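Local coordinates for protein WbmS, polysaccharide deacetylase involved in O-antigen biosynthesis (Bordetella bronchiseptica, PDB 3HFT) that probably removes acetyl groups from a polysaccharide in O-antigen biosynthesis, and binds a zinc ion, at residues W187-T192 with R246-S251. Sequence-based numbering, arbitrary orientation.
With EDO (1,2-ethanediol), chain G.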
loop_
_atom_site.group_PDB
_atom_site.type_symbol
_atom_site.label_atom_id
_atom_site.label_comp_id
_atom_site.label_asym_id
_atom_site.label_seq_id
_atom_site.Cartn_x
_atom_site.Cartn_y
_atom_site.Cartn_z
ATOM N N TRP A 187 -3.096 -9.452 -18.337
ATOM C CA TRP A 187 -4.225 -8.643 -18.763
ATOM C C TRP A 187 -4.104 -8.348 -20.255
ATOM O O TRP A 187 -3.011 -8.347 -20.793
ATOM C CB TRP A 187 -4.247 -7.341 -18.009
ATOM C CG TRP A 187 -4.504 -7.529 -16.550
ATOM C CD1 TRP A 187 -5.167 -8.557 -15.966
ATOM C CD2 TRP A 187 -4.192 -6.603 -15.520
ATOM N NE1 TRP A 187 -5.256 -8.351 -14.593
ATOM C CE2 TRP A 187 -4.658 -7.156 -14.301
ATOM C CE3 TRP A 187 -3.569 -5.362 -15.496
ATOM C CZ2 TRP A 187 -4.507 -6.508 -13.094
ATOM C CZ3 TRP A 187 -3.416 -4.727 -14.279
ATOM C CH2 TRP A 187 -3.868 -5.306 -13.103
ATOM N N GLU A 188 -5.237 -8.098 -20.907
ATOM C CA GLU A 188 -5.290 -7.902 -22.361
ATOM C C GLU A 188 -4.903 -6.500 -22.802
ATOM O O GLU A 188 -5.282 -5.510 -22.164
ATOM C CB GLU A 188 -6.703 -8.158 -22.847
ATOM C CG GLU A 188 -7.242 -9.546 -22.519
ATOM C CD GLU A 188 -8.701 -9.771 -22.988
ATOM O OE1 GLU A 188 -9.281 -8.885 -23.671
ATOM O OE2 GLU A 188 -9.263 -10.843 -22.651
ATOM N N PHE A 189 -4.155 -6.421 -23.900
ATOM C CA PHE A 189 -3.772 -5.154 -24.515
ATOM C C PHE A 189 -4.660 -4.816 -25.700
ATOM O O PHE A 189 -4.654 -3.674 -26.158
ATOM C CB PHE A 189 -2.306 -5.161 -24.976
ATOM C CG PHE A 189 -1.332 -5.153 -23.844
ATOM C CD1 PHE A 189 -1.113 -3.998 -23.111
ATOM C CD2 PHE A 189 -0.673 -6.304 -23.475
ATOM C CE1 PHE A 189 -0.251 -3.997 -22.052
ATOM C CE2 PHE A 189 0.179 -6.296 -22.388
ATOM C CZ PHE A 189 0.405 -5.145 -21.706
ATOM N N ASP A 190 -5.444 -5.796 -26.149
ATOM C CA ASP A 190 -6.271 -5.674 -27.368
ATOM C C ASP A 190 -7.766 -5.871 -27.167
ATOM O O ASP A 190 -8.459 -6.354 -28.061
ATOM C CB ASP A 190 -5.807 -6.689 -28.419
ATOM C CG ASP A 190 -5.900 -8.138 -27.921
ATOM O OD1 ASP A 190 -6.106 -8.360 -26.684
ATOM O OD2 ASP A 190 -5.743 -9.054 -28.773
ATOM N N SER A 191 -8.270 -5.514 -26.011
ATOM C CA SER A 191 -9.712 -5.520 -25.772
ATOM C C SER A 191 -10.379 -4.397 -26.577
ATOM O O SER A 191 -9.773 -3.367 -26.850
ATOM C CB SER A 191 -9.996 -5.334 -24.275
ATOM O OG SER A 191 -11.391 -5.412 -24.033
ATOM N N THR A 192 -11.632 -4.599 -26.961
ATOM C CA THR A 192 -12.393 -3.570 -27.666
ATOM C C THR A 192 -13.110 -2.578 -26.728
ATOM O O THR A 192 -13.829 -1.682 -27.179
ATOM C CB THR A 192 -13.469 -4.223 -28.562
ATOM O OG1 THR A 192 -14.330 -5.032 -27.748
ATOM C CG2 THR A 192 -12.815 -5.090 -29.631
ATOM N N ARG A 246 1.557 0.377 -26.142
ATOM C CA ARG A 246 1.382 1.552 -26.980
ATOM C C ARG A 246 0.011 1.561 -27.649
ATOM O O ARG A 246 -0.694 2.573 -27.637
ATOM C CB ARG A 246 2.452 1.596 -28.066
ATOM C CG ARG A 246 2.517 2.887 -28.848
ATOM C CD ARG A 246 3.499 2.724 -29.997
ATOM N NE ARG A 246 3.769 3.985 -30.662
ATOM C CZ ARG A 246 4.602 4.924 -30.219
ATOM N NH1 ARG A 246 5.242 4.789 -29.095
ATOM N NH2 ARG A 246 4.765 6.034 -30.901
ATOM N N THR A 247 -0.383 0.442 -28.236
ATOM C CA THR A 247 -1.674 0.390 -28.913
ATOM C C THR A 247 -2.823 0.479 -27.889
ATOM O O THR A 247 -3.851 1.061 -28.180
ATOM C CB THR A 247 -1.813 -0.826 -29.813
ATOM O OG1 THR A 247 -1.708 -2.006 -29.034
ATOM C CG2 THR A 247 -0.758 -0.817 -30.941
ATOM N N PHE A 248 -2.620 -0.034 -26.678
ATOM C CA PHE A 248 -3.613 0.091 -25.610
ATOM C C PHE A 248 -3.808 1.579 -25.294
ATOM O O PHE A 248 -4.923 2.064 -25.206
ATOM C CB PHE A 248 -3.117 -0.685 -24.398
ATOM C CG PHE A 248 -3.976 -0.585 -23.153
ATOM C CD1 PHE A 248 -3.728 0.380 -22.196
ATOM C CD2 PHE A 248 -4.969 -1.522 -22.896
ATOM C CE1 PHE A 248 -4.460 0.425 -21.038
ATOM C CE2 PHE A 248 -5.698 -1.477 -21.728
ATOM C CZ PHE A 248 -5.439 -0.499 -20.798
ATOM N N LEU A 249 -2.701 2.296 -25.125
ATOM C CA LEU A 249 -2.769 3.726 -24.812
ATOM C C LEU A 249 -3.370 4.484 -25.958
ATOM O O LEU A 249 -4.193 5.378 -25.753
ATOM C CB LEU A 249 -1.365 4.260 -24.535
ATOM C CG LEU A 249 -1.217 5.759 -24.290
ATOM C CD1 LEU A 249 -2.076 6.282 -23.124
ATOM C CD2 LEU A 249 0.300 6.053 -24.061
ATOM N N GLN A 250 -2.960 4.168 -27.181
ATOM C CA GLN A 250 -3.534 4.860 -28.341
ATOM C C GLN A 250 -5.047 4.654 -28.456
ATOM O O GLN A 250 -5.771 5.604 -28.717
ATOM C CB GLN A 250 -2.831 4.451 -29.649
ATOM C CG GLN A 250 -1.415 4.998 -29.746
ATOM C CD GLN A 250 -0.646 4.384 -30.898
ATOM O OE1 GLN A 250 -0.691 3.180 -31.109
ATOM N NE2 GLN A 250 0.048 5.208 -31.639
ATOM N N SER A 251 -5.533 3.433 -28.232
ATOM C CA SER A 251 -6.984 3.161 -28.268
ATOM C C SER A 251 -7.746 3.861 -27.174
ATOM O O SER A 251 -8.844 4.367 -27.387
ATOM C CB SER A 251 -7.273 1.681 -28.104
ATOM O OG SER A 251 -6.748 1.002 -29.212
HETATM C C1 EDO G . -5.396 -9.537 -9.756
HETATM O O1 EDO G . -6.524 -9.208 -8.970
HETATM C C2 EDO G . -5.796 -10.735 -10.610
HETATM O O2 EDO G . -5.828 -10.345 -11.993
HETATM O O HOH W 1 -4.313 -2.512 -28.512
#
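F248, on the C-terminal helix 245-256, reaches the loop 187-192 and packs against the carbonyls of E188 and F189 and the edge of the F189 ring. Its CB faces F189, 3.8 Å from the carbonyl oxygen F189 O and 4.1 Å from F189 CD1, at the edge of that second ring. With CG anti to the backbone N (chi1 176°), the F248 ring then runs on past the loop backbone. CD2 passes F189 O at 3.9 Å, with this oxygen in the ring plane at the edge, and E188 O at 4.1 Å; CE2 keeps the same 4.1 Å from E188 O, which approaches the ring obliquely. The ring also stacks on W177 and touches L205 and F207 of strand 203-207. The side chains of F189 and F248 cross at about a right angle.

No direct hydrogen bond joins the two segments. Instead, one water donates to F189 O at 2.6 Å and is hydrogen-bonded to T247 OG1 at 2.7 Å; OG1 is also bonded to the backbone N of G244. The helix thus meets the loop between helix 179-185 and strand 203-207 of this deacetylase-family domain through van der Waals packing, CB against the F189 ring edge and ring-edge carbons beside two carbonyls, probably with a weak electrostatic attraction between those oxygens and the ring edge, and relies on one water for its polar link.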